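Local atomic coordinates of Non-sulfated chondroitin lyase E66 (Autographa californica nucleopolyhedrovirus, PDB entry 3VSN), a protein that cleaves chondroitin, probably its non-sulfated form, as a lyase of the occlusion-derived virus envelope, and is essential for oral infection of the insect host. Residues A359-M364 and S387-Q392; M364-W369 and S444-Y449; V383-G388 and R473-S478; A425-V430 and P591-K596; H451-L456 and Y554-E559. One frame throughout, in Å; residues are numbered along the deposited sequence. Where two conformers were deposited one is given.

Contact 1: residues A359-M364 and S387-Q392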
# COMPACT_ATOMS: atom_id res chain seq x y z
N ALA A 359 -0.48 -15.65 0.38
CA ALA A 359 0.80 -15.64 -0.36
C ALA A 359 0.65 -15.54 -1.88
O ALA A 359 1.40 -14.79 -2.51
CB ALA A 359 1.68 -16.82 0.03
N PRO A 360 -0.28 -16.31 -2.49
CA PRO A 360 -0.45 -16.14 -3.93
C PRO A 360 -0.79 -14.71 -4.36
O PRO A 360 -0.23 -14.23 -5.35
CB PRO A 360 -1.59 -17.11 -4.26
CG PRO A 360 -1.42 -18.20 -3.24
CD PRO A 360 -1.07 -17.45 -1.98
N LEU A 361 -1.67 -14.04 -3.62
CA LEU A 361 -2.03 -12.65 -3.90
C LEU A 361 -0.83 -11.70 -3.78
O LEU A 361 -0.66 -10.80 -4.60
CB LEU A 361 -3.18 -12.19 -2.98
CG LEU A 361 -3.76 -10.78 -3.17
CD1 LEU A 361 -4.41 -10.62 -4.54
CD2 LEU A 361 -4.75 -10.47 -2.06
N TRP A 362 0.01 -11.93 -2.77
CA TRP A 362 1.20 -11.10 -2.55
C TRP A 362 2.29 -11.29 -3.57
O TRP A 362 3.12 -10.41 -3.77
CB TRP A 362 1.78 -11.37 -1.16
CG TRP A 362 1.02 -10.75 -0.01
CD1 TRP A 362 -0.33 -10.38 0.03
CD2 TRP A 362 1.54 -10.44 1.32
NE1 TRP A 362 -0.65 -9.86 1.27
CE2 TRP A 362 0.43 -9.88 2.09
CE3 TRP A 362 2.79 -10.56 1.93
CZ2 TRP A 362 0.57 -9.47 3.41
CZ3 TRP A 362 2.92 -10.15 3.26
CH2 TRP A 362 1.84 -9.62 3.98
N THR A 363 2.31 -12.46 -4.20
CA THR A 363 3.41 -12.82 -5.09
C THR A 363 3.05 -12.83 -6.57
O THR A 363 3.93 -12.75 -7.42
CB THR A 363 3.99 -14.21 -4.73
OG1 THR A 363 2.95 -15.20 -4.80
CG2 THR A 363 4.59 -14.19 -3.33
N MET A 364 1.76 -12.92 -6.88
CA MET A 364 1.35 -13.16 -8.26
C MET A 364 0.24 -12.25 -8.79
O MET A 364 -0.23 -12.45 -9.91
CB MET A 364 0.98 -14.63 -8.46
CG MET A 364 2.17 -15.57 -8.42
SD MET A 364 1.70 -17.31 -8.59
CE MET A 364 1.18 -17.69 -6.91
N SER A 387 -6.25 -11.71 -11.05
CA SER A 387 -5.51 -11.74 -12.30
C SER A 387 -4.03 -11.95 -12.00
O SER A 387 -3.45 -11.24 -11.16
CB SER A 387 -5.70 -10.43 -13.07
OG SER A 387 -7.05 -10.24 -13.42
N GLY A 388 -3.43 -12.94 -12.65
CA GLY A 388 -2.01 -13.23 -12.47
C GLY A 388 -1.69 -14.41 -11.56
O GLY A 388 -0.62 -14.98 -11.66
N ILE A 389 -2.61 -14.75 -10.66
CA ILE A 389 -2.37 -15.85 -9.71
C ILE A 389 -2.32 -17.21 -10.40
O ILE A 389 -3.20 -17.55 -11.20
CB ILE A 389 -3.38 -15.85 -8.53
CG1 ILE A 389 -3.20 -14.59 -7.67
CG2 ILE A 389 -3.22 -17.11 -7.68
CD1 ILE A 389 -4.10 -14.50 -6.45
N ILE A 390 -1.26 -17.97 -10.12
CA ILE A 390 -1.14 -19.34 -10.62
C ILE A 390 -1.72 -20.28 -9.56
O ILE A 390 -1.25 -20.28 -8.41
CB ILE A 390 0.33 -19.73 -10.93
CG1 ILE A 390 0.95 -18.76 -11.95
CG2 ILE A 390 0.40 -21.16 -11.46
CD1 ILE A 390 2.46 -18.87 -12.08
N LEU A 391 -2.73 -21.05 -9.94
CA LEU A 391 -3.39 -21.99 -9.04
C LEU A 391 -2.85 -23.40 -9.24
O LEU A 391 -2.62 -23.82 -10.38
CB LEU A 391 -4.91 -21.99 -9.27
CG LEU A 391 -5.69 -20.69 -9.09
CD1 LEU A 391 -7.16 -20.93 -9.41
CD2 LEU A 391 -5.53 -20.12 -7.69
N GLN A 392 -2.68 -24.12 -8.14
CA GLN A 392 -2.11 -25.47 -8.17
C GLN A 392 -3.16 -26.53 -7.87
O GLN A 392 -2.89 -27.73 -7.93
CB GLN A 392 -0.95 -25.58 -7.18
CG GLN A 392 0.27 -24.75 -7.54
CD GLN A 392 1.43 -24.99 -6.60
OE1 GLN A 392 1.79 -26.14 -6.32
NE2 GLN A 392 2.04 -23.91 -6.12
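Met364 lays its thioether across Ile390 at about a right angle, a worked example of how one flexible side chain can close the seam between a helix and an incoming strand. CG stands anti to the carbonyl carbon (chi1 -71°), the chain runs on extended to SD, and a bend at the last torsion turns CE toward the backbone N and O of Ile390. SD meets Ile390 CB at 3.6 Å and weakly accepts from Ile390 N at 3.4 Å, touching side chain and backbone of one residue. Ile389 works the other flank with its two branches: CG2 touches Pro360 CB at 3.8 Å, while CD1 reaches over the start of the next residue, 3.8 Å from Leu361 N. Beyond Ile389, Met364 O abuts Gly388, whose CA lies 3.2 Å away in a bent CA-H...O contact (121°). Leu440, Phe442 and Tyr457 also pack against Met364. The buried joint fits the short helix 359-364 against the edge strand 390-391 of the beta-sandwich part of this alpha/alpha-toroid lyase.

Contact 2: residues M364-W369 and S444-Y449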
# COMPACT_ATOMS: atom_id res chain seq x y z
N MET A 364 1.76 -12.92 -6.88
CA MET A 364 1.35 -13.16 -8.26
C MET A 364 0.24 -12.25 -8.79
O MET A 364 -0.23 -12.45 -9.91
CB MET A 364 0.98 -14.63 -8.46
CG MET A 364 2.17 -15.57 -8.42
SD MET A 364 1.70 -17.31 -8.59
CE MET A 364 1.18 -17.69 -6.91
N ALA A 365 -0.18 -11.26 -8.00
CA ALA A 365 -1.16 -10.28 -8.49
C ALA A 365 -0.58 -9.52 -9.68
O ALA A 365 0.47 -8.89 -9.56
CB ALA A 365 -1.59 -9.32 -7.39
N ARG A 366 -1.25 -9.63 -10.82
CA ARG A 366 -0.87 -8.92 -12.04
C ARG A 366 -2.13 -8.31 -12.62
O ARG A 366 -2.77 -8.88 -13.51
CB ARG A 366 -0.22 -9.88 -13.05
CG ARG A 366 0.98 -10.66 -12.53
CD ARG A 366 2.18 -9.76 -12.29
NE ARG A 366 3.39 -10.53 -12.00
CZ ARG A 366 3.79 -10.86 -10.77
NH1 ARG A 366 3.09 -10.49 -9.70
NH2 ARG A 366 4.91 -11.56 -10.62
N ARG A 367 -2.50 -7.15 -12.08
CA ARG A 367 -3.83 -6.59 -12.29
C ARG A 367 -3.78 -5.07 -12.42
O ARG A 367 -2.94 -4.40 -11.81
CB ARG A 367 -4.75 -7.01 -11.12
CG ARG A 367 -6.12 -6.33 -11.07
CD ARG A 367 -7.09 -6.82 -12.14
NE ARG A 367 -8.30 -6.00 -12.13
CZ ARG A 367 -9.36 -6.22 -11.36
NH1 ARG A 367 -9.39 -7.27 -10.54
NH2 ARG A 367 -10.41 -5.40 -11.41
N ILE A 368 -4.66 -4.54 -13.27
CA ILE A 368 -4.92 -3.11 -13.31
C ILE A 368 -6.34 -2.90 -12.83
O ILE A 368 -7.23 -3.72 -13.09
CB ILE A 368 -4.69 -2.51 -14.72
CG1 ILE A 368 -5.66 -3.12 -15.76
CG2 ILE A 368 -3.24 -2.68 -15.14
CD1 ILE A 368 -5.49 -2.57 -17.17
N TRP A 369 -6.55 -1.81 -12.10
CA TRP A 369 -7.87 -1.46 -11.61
C TRP A 369 -8.29 -0.17 -12.23
O TRP A 369 -7.60 0.84 -12.11
CB TRP A 369 -7.86 -1.34 -10.09
CG TRP A 369 -7.68 -2.65 -9.36
CD1 TRP A 369 -8.67 -3.54 -8.96
CD2 TRP A 369 -6.42 -3.25 -8.90
NE1 TRP A 369 -8.13 -4.62 -8.30
CE2 TRP A 369 -6.79 -4.51 -8.23
CE3 TRP A 369 -5.08 -2.90 -8.97
CZ2 TRP A 369 -5.84 -5.35 -7.67
CZ3 TRP A 369 -4.13 -3.75 -8.39
CH2 TRP A 369 -4.50 -4.95 -7.76
N SER A 444 8.51 -14.13 -14.80
CA SER A 444 7.32 -13.30 -14.97
C SER A 444 7.69 -12.00 -15.66
O SER A 444 8.59 -11.29 -15.21
CB SER A 444 6.66 -13.02 -13.62
OG SER A 444 5.59 -12.09 -13.74
N CYS A 445 6.99 -11.69 -16.76
CA CYS A 445 7.21 -10.48 -17.53
C CYS A 445 5.93 -9.66 -17.52
O CYS A 445 4.91 -10.11 -18.02
CB CYS A 445 7.55 -10.83 -18.99
SG CYS A 445 8.95 -11.95 -19.23
N THR A 446 5.99 -8.46 -16.95
CA THR A 446 4.82 -7.57 -16.94
C THR A 446 5.17 -6.24 -17.58
O THR A 446 6.23 -5.69 -17.31
CB THR A 446 4.29 -7.32 -15.51
OG1 THR A 446 4.33 -8.54 -14.76
CG2 THR A 446 2.86 -6.79 -15.54
N LEU A 447 4.27 -5.72 -18.42
CA LEU A 447 4.43 -4.39 -18.98
C LEU A 447 3.16 -3.57 -18.78
O LEU A 447 2.08 -3.98 -19.22
CB LEU A 447 4.80 -4.46 -20.47
CG LEU A 447 4.93 -3.14 -21.24
CD1 LEU A 447 6.17 -2.37 -20.80
CD2 LEU A 447 4.96 -3.40 -22.74
N PHE A 448 3.30 -2.42 -18.12
CA PHE A 448 2.21 -1.45 -17.99
C PHE A 448 2.39 -0.35 -19.03
O PHE A 448 3.51 0.13 -19.25
CB PHE A 448 2.17 -0.80 -16.59
CG PHE A 448 1.83 -1.75 -15.47
CD1 PHE A 448 0.55 -2.27 -15.33
CD2 PHE A 448 2.79 -2.08 -14.51
CE1 PHE A 448 0.24 -3.13 -14.29
CE2 PHE A 448 2.49 -2.94 -13.46
CZ PHE A 448 1.21 -3.47 -13.35
N TYR A 449 1.29 0.06 -19.66
CA TYR A 449 1.29 1.13 -20.66
C TYR A 449 -0.09 1.79 -20.70
O TYR A 449 -1.00 1.34 -20.01
CB TYR A 449 1.66 0.56 -22.05
CG TYR A 449 0.70 -0.52 -22.50
CD1 TYR A 449 0.89 -1.86 -22.14
CD2 TYR A 449 -0.43 -0.20 -23.26
CE1 TYR A 449 -0.01 -2.84 -22.53
CE2 TYR A 449 -1.33 -1.18 -23.66
CZ TYR A 449 -1.11 -2.49 -23.30
OH TYR A 449 -2.01 -3.46 -23.70
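Two layers of beta structure meet face to face here, a sandwich-like packing in which strand 367-370, at the edge of one antiparallel sheet, lies over strand 440-449 of another. The touching parts run in nearly the same direction, 12° apart, yet no backbone bond joins them; side chains span the gap. Ile368 and Phe448 make the apolar half: Ile368 CG2 approaches the edge of the ring, 3.6 Å from Phe448 CE1, as the two side chains reach past one another from opposing strands. Tyr335 packs on both. The polar half belongs to Arg366, whose chain bends at chi2 (-69°) and brings the guanidinium edge to Ser444. Gln455, on the neighbouring strand, binds both Ser444 OG and Thr446 OG1, and so links the two hydroxyls beside the arginine. Within its own segment, Arg366 NH1 donates to Ala365 O at 3.1 Å from above the carbonyl plane, which helps fix the guanidinium. Arg366 NE and NH2 both donate hydrogen bonds, side-on, to Ser444 OG, at 3.2 Å each and near the guanidinium plane.

Contact 3: residues V383-G388 and R473-S478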
# COMPACT_ATOMS: atom_id res chain seq x y z
N VAL A 383 -9.92 -14.12 -1.66
CA VAL A 383 -8.54 -13.63 -1.52
C VAL A 383 -7.51 -14.52 -2.24
O VAL A 383 -6.37 -14.09 -2.48
CB VAL A 383 -8.17 -13.37 -0.03
CG1 VAL A 383 -7.91 -14.67 0.71
CG2 VAL A 383 -6.98 -12.43 0.09
N SER A 384 -7.91 -15.74 -2.59
CA SER A 384 -7.05 -16.68 -3.30
C SER A 384 -7.01 -16.42 -4.80
O SER A 384 -6.25 -17.06 -5.53
CB SER A 384 -7.53 -18.12 -3.06
OG SER A 384 -7.35 -18.49 -1.71
N PHE A 385 -7.84 -15.48 -5.27
CA PHE A 385 -8.07 -15.31 -6.69
C PHE A 385 -7.87 -13.86 -7.14
O PHE A 385 -8.42 -12.93 -6.55
CB PHE A 385 -9.48 -15.79 -7.05
CG PHE A 385 -9.82 -17.14 -6.48
CD1 PHE A 385 -9.38 -18.30 -7.11
CD2 PHE A 385 -10.55 -17.25 -5.30
CE1 PHE A 385 -9.67 -19.55 -6.58
CE2 PHE A 385 -10.85 -18.50 -4.76
CZ PHE A 385 -10.41 -19.65 -5.40
N GLU A 386 -7.06 -13.70 -8.18
CA GLU A 386 -6.82 -12.40 -8.80
C GLU A 386 -6.09 -12.63 -10.11
O GLU A 386 -5.40 -13.65 -10.27
CB GLU A 386 -5.99 -11.50 -7.87
CG GLU A 386 -5.76 -10.08 -8.40
CD GLU A 386 -7.05 -9.37 -8.75
OE1 GLU A 386 -7.73 -8.89 -7.82
OE2 GLU A 386 -7.39 -9.30 -9.95
N SER A 387 -6.25 -11.71 -11.05
CA SER A 387 -5.51 -11.74 -12.30
C SER A 387 -4.03 -11.95 -12.00
O SER A 387 -3.45 -11.24 -11.16
CB SER A 387 -5.70 -10.43 -13.07
OG SER A 387 -7.05 -10.24 -13.42
N GLY A 388 -3.43 -12.94 -12.65
CA GLY A 388 -2.01 -13.23 -12.47
C GLY A 388 -1.69 -14.41 -11.56
O GLY A 388 -0.62 -14.98 -11.66
N ARG A 473 -3.41 -23.67 -13.34
CA ARG A 473 -4.05 -22.65 -14.16
C ARG A 473 -3.58 -21.26 -13.77
O ARG A 473 -3.25 -21.01 -12.61
CB ARG A 473 -5.58 -22.72 -14.07
CG ARG A 473 -6.12 -22.97 -12.67
CD ARG A 473 -6.50 -24.43 -12.51
NE ARG A 473 -7.64 -24.74 -13.36
CZ ARG A 473 -7.95 -25.95 -13.81
NH1 ARG A 473 -7.20 -27.01 -13.51
NH2 ARG A 473 -9.02 -26.11 -14.58
N VAL A 474 -3.55 -20.37 -14.75
CA VAL A 474 -3.18 -18.99 -14.52
C VAL A 474 -4.44 -18.16 -14.68
O VAL A 474 -5.10 -18.21 -15.72
CB VAL A 474 -2.10 -18.51 -15.51
CG1 VAL A 474 -1.72 -17.06 -15.24
CG2 VAL A 474 -0.86 -19.41 -15.41
N ILE A 475 -4.78 -17.42 -13.63
CA ILE A 475 -5.99 -16.60 -13.64
C ILE A 475 -5.77 -15.37 -14.53
O ILE A 475 -4.80 -14.63 -14.36
CB ILE A 475 -6.41 -16.19 -12.21
CG1 ILE A 475 -6.70 -17.44 -11.38
CG2 ILE A 475 -7.63 -15.26 -12.24
CD1 ILE A 475 -6.98 -17.17 -9.92
N VAL A 476 -6.68 -15.18 -15.48
CA VAL A 476 -6.66 -14.01 -16.36
C VAL A 476 -7.62 -12.93 -15.83
O VAL A 476 -7.26 -11.76 -15.75
CB VAL A 476 -7.00 -14.41 -17.82
CG1 VAL A 476 -7.10 -13.18 -18.72
CG2 VAL A 476 -5.94 -15.37 -18.36
N LEU A 477 -8.84 -13.35 -15.47
CA LEU A 477 -9.84 -12.46 -14.89
C LEU A 477 -10.58 -13.19 -13.79
O LEU A 477 -10.85 -14.39 -13.92
CB LEU A 477 -10.87 -12.00 -15.93
CG LEU A 477 -10.97 -10.55 -16.45
CD1 LEU A 477 -12.36 -10.32 -17.02
CD2 LEU A 477 -10.65 -9.49 -15.40
N SER A 478 -10.90 -12.48 -12.72
CA SER A 478 -11.63 -13.05 -11.59
C SER A 478 -12.74 -12.10 -11.15
O SER A 478 -12.60 -10.89 -11.28
CB SER A 478 -10.68 -13.32 -10.42
OG SER A 478 -10.00 -12.14 -10.04
O HOH W 1 -9.47 -10.07 -12.22
O HOH W 2 -10.19 -10.26 -8.31
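Two waters do much of the joining here, at a classic beta bulge where Val476 and Leu477 both face Val536 and strand 472-480 turns a corner. Water 1 donates to Glu386 OE2 and, in the conformer given, to Ser387 OG, and accepts from Ser478 N; water 2 donates to Glu386 OE1 while lying 2.6 Å from Ser478 OG. The carboxylate is placed for this by a chain that leaves anti to the backbone N (chi1 -176°) and then bends at chi2. Its OE2 also accepts from Ser387 N at 2.9 Å, on the anti side and tilted from the carboxylate plane, and pairs with Arg367 in a salt bridge; Tyr378 binds OE1. Such a net would be expected to favour the charged carboxylate. Ile475 CD1 meets the edge of the Phe385 ring, 3.9 Å from Phe385 CD1, and Ile475 CB and CG2 pack against Glu386 O. Directly, Ser387 OG, in that conformer, donates to Val476 O at 2.8 Å, and Gly388 N gives an almost straight bond to Ile475 O (2.8 Å, 174°).

Contact 4: residues A425-V430 and P591-K596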
# COMPACT_ATOMS: atom_id res chain seq x y z
N ALA A 425 5.31 4.11 -19.53
CA ALA A 425 5.38 2.66 -19.49
C ALA A 425 6.41 2.15 -18.49
O ALA A 425 7.40 2.82 -18.21
CB ALA A 425 5.66 2.11 -20.88
N GLY A 426 6.16 0.96 -17.96
CA GLY A 426 7.09 0.32 -17.04
C GLY A 426 7.01 -1.19 -17.18
O GLY A 426 5.92 -1.75 -17.28
N ALA A 427 8.17 -1.84 -17.22
CA ALA A 427 8.24 -3.29 -17.28
C ALA A 427 8.92 -3.86 -16.04
O ALA A 427 9.84 -3.24 -15.49
CB ALA A 427 8.98 -3.74 -18.54
N ILE A 428 8.47 -5.03 -15.62
CA ILE A 428 9.07 -5.72 -14.48
C ILE A 428 9.30 -7.19 -14.82
O ILE A 428 8.42 -7.85 -15.37
CB ILE A 428 8.25 -5.51 -13.18
CG1 ILE A 428 8.92 -6.22 -11.99
CG2 ILE A 428 6.79 -5.92 -13.35
CD1 ILE A 428 8.42 -5.74 -10.64
N LEU A 429 10.50 -7.67 -14.52
CA LEU A 429 10.93 -9.02 -14.86
C LEU A 429 11.31 -9.72 -13.57
O LEU A 429 12.25 -9.30 -12.88
CB LEU A 429 12.13 -8.97 -15.81
CG LEU A 429 12.79 -10.29 -16.21
CD1 LEU A 429 11.81 -11.23 -16.88
CD2 LEU A 429 13.99 -10.02 -17.11
N VAL A 430 10.58 -10.79 -13.24
CA VAL A 430 10.75 -11.49 -11.97
C VAL A 430 11.13 -12.95 -12.21
O VAL A 430 10.50 -13.64 -13.01
CB VAL A 430 9.45 -11.45 -11.13
CG1 VAL A 430 9.63 -12.20 -9.81
CG2 VAL A 430 9.00 -10.02 -10.87
N PRO A 591 18.88 -11.92 -17.82
CA PRO A 591 18.46 -11.09 -16.67
C PRO A 591 18.08 -9.64 -16.98
O PRO A 591 17.69 -8.90 -16.06
CB PRO A 591 19.71 -11.12 -15.78
CG PRO A 591 20.84 -11.18 -16.75
CD PRO A 591 20.35 -12.02 -17.91
N TRP A 592 18.18 -9.23 -18.24
CA TRP A 592 17.95 -7.84 -18.63
C TRP A 592 16.51 -7.55 -18.97
O TRP A 592 15.81 -8.39 -19.52
CB TRP A 592 18.87 -7.46 -19.78
CG TRP A 592 20.30 -7.41 -19.34
CD1 TRP A 592 21.28 -8.39 -19.49
CD2 TRP A 592 20.97 -6.32 -18.62
NE1 TRP A 592 22.47 -7.99 -18.94
CE2 TRP A 592 22.35 -6.76 -18.40
CE3 TRP A 592 20.57 -5.07 -18.16
CZ2 TRP A 592 23.28 -5.96 -17.74
CZ3 TRP A 592 21.51 -4.27 -17.50
CH2 TRP A 592 22.84 -4.71 -17.29
N VAL A 593 16.08 -6.34 -18.63
CA VAL A 593 14.79 -5.82 -19.08
C VAL A 593 15.01 -4.42 -19.63
O VAL A 593 15.88 -3.68 -19.13
CB VAL A 593 13.71 -5.85 -17.95
CG1 VAL A 593 14.01 -4.83 -16.86
CG2 VAL A 593 12.32 -5.63 -18.52
N MET A 594 14.25 -4.05 -20.66
CA MET A 594 14.41 -2.77 -21.33
C MET A 594 13.07 -2.23 -21.78
O MET A 594 12.20 -2.99 -22.21
CB MET A 594 15.33 -2.92 -22.56
CG MET A 594 15.60 -1.62 -23.30
SD MET A 594 15.98 -1.85 -25.06
CE MET A 594 14.32 -2.00 -25.71
N VAL A 595 12.90 -0.91 -21.67
CA VAL A 595 11.73 -0.22 -22.22
C VAL A 595 12.21 0.97 -23.04
O VAL A 595 13.09 1.71 -22.60
CB VAL A 595 10.75 0.24 -21.12
CG1 VAL A 595 9.59 1.02 -21.73
CG2 VAL A 595 10.22 -0.96 -20.35
N LYS A 596 11.63 1.14 -24.22
CA LYS A 596 11.94 2.28 -25.10
C LYS A 596 10.67 3.04 -25.41
O LYS A 596 9.67 2.46 -25.83
CB LYS A 596 12.61 1.80 -26.40
CG LYS A 596 12.77 2.88 -27.46
CD LYS A 596 13.55 2.38 -28.66
CE LYS A 596 13.43 3.35 -29.83
NZ LYS A 596 12.12 3.24 -30.53
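Ala427 and Val595 form the tightest apolar contact of this pair, with Ala427 CB only 3.5 Å from Val595 CG2. No hydrogen bond joins the two segments; side chains alone bring them together. Strands 426-430 and 592-596 run antiparallel, their directions 170° apart and their axes 7.1 Å apart at the closest. The same Ala427 methyl also meets Val593 CG2 at 3.8 Å, and so sits between the two valines. Val593 presents that branch because CG2 is anti to the backbone N while CG1 takes the position between N and the carbonyl carbon (chi1 70°). Against this close-fitting methyl, the pairs to either side are wider: Leu429 CB faces Val593 CB at 4.1 Å, and Ala425 CB lies 4.2 Å from Val595 CG1. Leu429 makes up for this with its CD2 methyl, which bends over the backbone to lie 3.4 Å from Trp592 O. The more open end is that of Pro591 and Trp592, both partly exposed, whose CB atoms point away from the facing strand. Strand 426-434 lies between 414-421 and 440-449 in one seven-stranded antiparallel sheet, and strand 592-597 between 584-589 and 600-605 in another.

Contact 5: residues H451-L456 and Y554-E559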
# COMPACT_ATOMS: atom_id res chain seq x y z
N HIS A 451 -3.37 1.94 -22.66
CA HIS A 451 -4.10 1.79 -21.40
C HIS A 451 -4.29 0.34 -21.05
O HIS A 451 -5.41 -0.18 -21.05
CB HIS A 451 -5.48 2.44 -21.53
CG HIS A 451 -5.44 3.92 -21.84
ND1 HIS A 451 -5.62 4.85 -20.89
CD2 HIS A 451 -5.24 4.60 -23.03
CE1 HIS A 451 -5.53 6.07 -21.44
NE2 HIS A 451 -5.30 5.92 -22.76
N GLY A 452 -3.19 -0.35 -20.76
CA GLY A 452 -3.28 -1.77 -20.48
C GLY A 452 -2.05 -2.38 -19.84
O GLY A 452 -1.14 -1.67 -19.41
N MET A 453 -2.04 -3.71 -19.79
CA MET A 453 -1.00 -4.46 -19.11
C MET A 453 -0.81 -5.78 -19.82
O MET A 453 -1.77 -6.52 -20.03
CB MET A 453 -1.40 -4.71 -17.65
CG MET A 453 -0.35 -5.45 -16.83
SD MET A 453 -1.05 -6.40 -15.47
CE MET A 453 -1.71 -7.80 -16.37
N PHE A 454 0.44 -6.07 -20.19
CA PHE A 454 0.83 -7.35 -20.77
C PHE A 454 1.44 -8.22 -19.67
O PHE A 454 2.22 -7.72 -18.85
CB PHE A 454 1.85 -7.09 -21.89
CG PHE A 454 2.64 -8.30 -22.32
CD1 PHE A 454 3.87 -8.59 -21.73
CD2 PHE A 454 2.17 -9.13 -23.33
CE1 PHE A 454 4.61 -9.69 -22.14
CE2 PHE A 454 2.91 -10.23 -23.74
CZ PHE A 454 4.13 -10.52 -23.15
N GLN A 455 1.08 -9.50 -19.64
CA GLN A 455 1.64 -10.45 -18.68
C GLN A 455 2.02 -11.75 -19.37
O GLN A 455 1.19 -12.38 -20.02
CB GLN A 455 0.66 -10.73 -17.53
CG GLN A 455 1.11 -11.84 -16.56
CD GLN A 455 2.37 -11.48 -15.78
OE1 GLN A 455 2.59 -10.32 -15.44
NE2 GLN A 455 3.20 -12.48 -15.50
N LEU A 456 3.29 -12.13 -19.24
CA LEU A 456 3.76 -13.42 -19.70
C LEU A 456 4.43 -14.15 -18.54
O LEU A 456 5.35 -13.62 -17.93
CB LEU A 456 4.76 -13.27 -20.86
CG LEU A 456 5.57 -14.52 -21.27
CD1 LEU A 456 4.69 -15.62 -21.84
CD2 LEU A 456 6.68 -14.16 -22.25
N TYR A 554 -1.38 -13.18 -21.35
CA TYR A 554 -2.62 -12.44 -21.54
C TYR A 554 -2.36 -10.94 -21.42
O TYR A 554 -1.28 -10.52 -21.01
CB TYR A 554 -3.68 -12.90 -20.52
CG TYR A 554 -3.35 -12.53 -19.09
CD1 TYR A 554 -3.80 -11.33 -18.54
CD2 TYR A 554 -2.60 -13.39 -18.28
CE1 TYR A 554 -3.51 -10.99 -17.22
CE2 TYR A 554 -2.31 -13.06 -16.97
CZ TYR A 554 -2.76 -11.86 -16.44
OH TYR A 554 -2.48 -11.52 -15.14
N LYS A 555 -3.37 -10.15 -21.77
CA LYS A 555 -3.31 -8.72 -21.52
C LYS A 555 -4.64 -8.23 -20.97
O LYS A 555 -5.69 -8.85 -21.20
CB LYS A 555 -2.90 -7.93 -22.77
CG LYS A 555 -3.98 -7.79 -23.82
CD LYS A 555 -3.65 -6.70 -24.83
CE LYS A 555 -4.87 -6.44 -25.70
NZ LYS A 555 -4.57 -5.70 -26.96
N LEU A 556 -4.58 -7.14 -20.22
CA LEU A 556 -5.77 -6.46 -19.72
C LEU A 556 -5.80 -5.06 -20.31
O LEU A 556 -4.75 -4.44 -20.49
CB LEU A 556 -5.75 -6.40 -18.18
CG LEU A 556 -5.70 -7.72 -17.38
CD1 LEU A 556 -5.59 -7.42 -15.89
CD2 LEU A 556 -6.90 -8.61 -17.66
N ASN A 557 -7.00 -4.57 -20.63
CA ASN A 557 -7.22 -3.20 -21.09
C ASN A 557 -8.23 -2.53 -20.20
O ASN A 557 -9.15 -3.18 -19.71
CB ASN A 557 -7.85 -3.17 -22.48
CG ASN A 557 -6.88 -3.53 -23.57
OD1 ASN A 557 -5.78 -2.98 -23.64
ND2 ASN A 557 -7.29 -4.44 -24.43
N VAL A 558 -8.10 -1.21 -20.05
CA VAL A 558 -9.18 -0.40 -19.51
C VAL A 558 -10.32 -0.46 -20.53
O VAL A 558 -10.10 -0.28 -21.73
CB VAL A 558 -8.75 1.07 -19.30
CG1 VAL A 558 -9.93 1.91 -18.81
CG2 VAL A 558 -7.61 1.15 -18.30
N GLU A 559 -11.52 -0.75 -20.04
CA GLU A 559 -12.70 -0.82 -20.90
C GLU A 559 -12.85 0.47 -21.70
O GLU A 559 -12.75 1.57 -21.15
CB GLU A 559 -13.97 -1.09 -20.08
CG GLU A 559 -15.20 -1.36 -20.94
CD GLU A 559 -16.42 -1.77 -20.13
OE1 GLU A 559 -16.40 -1.65 -18.89
OE2 GLU A 559 -17.40 -2.21 -20.76
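Five backbone hydrogen bonds tie His451-Gln455 to Tyr554-Val558 as neighbouring antiparallel strands, a regular ladder on which the side-chain packing is built. Met453 and Leu556 form one hydrogen-bonded pair, Met453 N to Leu556 O and Leu556 N to Met453 O both 2.9 Å. Gln455 and Tyr554 form the next, and Val558 N to His451 O, at 3.0 Å, extends the ladder to its end. At one of the non-hydrogen-bonded pairs between them, Gly452 comes close to Asn557, with CA atoms 4.2 Å apart. Outward from the backbone, the face carrying Met453, Gln455, Tyr554 and Leu556 is knit together round the tyrosine ring. Tyr554 CG stands between the backbone N and the carbonyl carbon (chi1 68°), which swings the ring across Gln455, whose CB lies over one ring face, 4.0 Å from the centroid in a CH-pi contact. The Met453 chain, bent at its last torsion, brings CE to 3.8 Å from Tyr554 CE1 and 3.9 Å from Leu556 CD1. Tyr554 OH bonds to Arg366 O beyond this face. In the seven-stranded antiparallel sheet, strand 440-449 flanks 452-461 and strand 509-513 flanks 550-558, while strand 367-370 packs across Met453 and Leu556.

How the contacts relate
Contacts 1, 2, 3 and 5 form one continuous cluster, whereas contact 4 lies at its margin, touching contact 2 alone. Centres of contacts 1 and 3 are about 7 Å apart, as are those of 2 and 5; contacts 3 and 4 are the most distant, about 22 Å. Contacts 1 and 3 share Ser387 and Gly388, while contacts 2, 4 and 5 all reach the sheet containing 440-449. Along the chain contact 1 closes before 4 and 5 open, but 2 crosses 1, 3 and 4, and 3 crosses 4 and 5. Together they connect the sheet of 367-370, that of 390-391 and 472-480, and the two seven-stranded sheets of the lyase's beta-sandwich part.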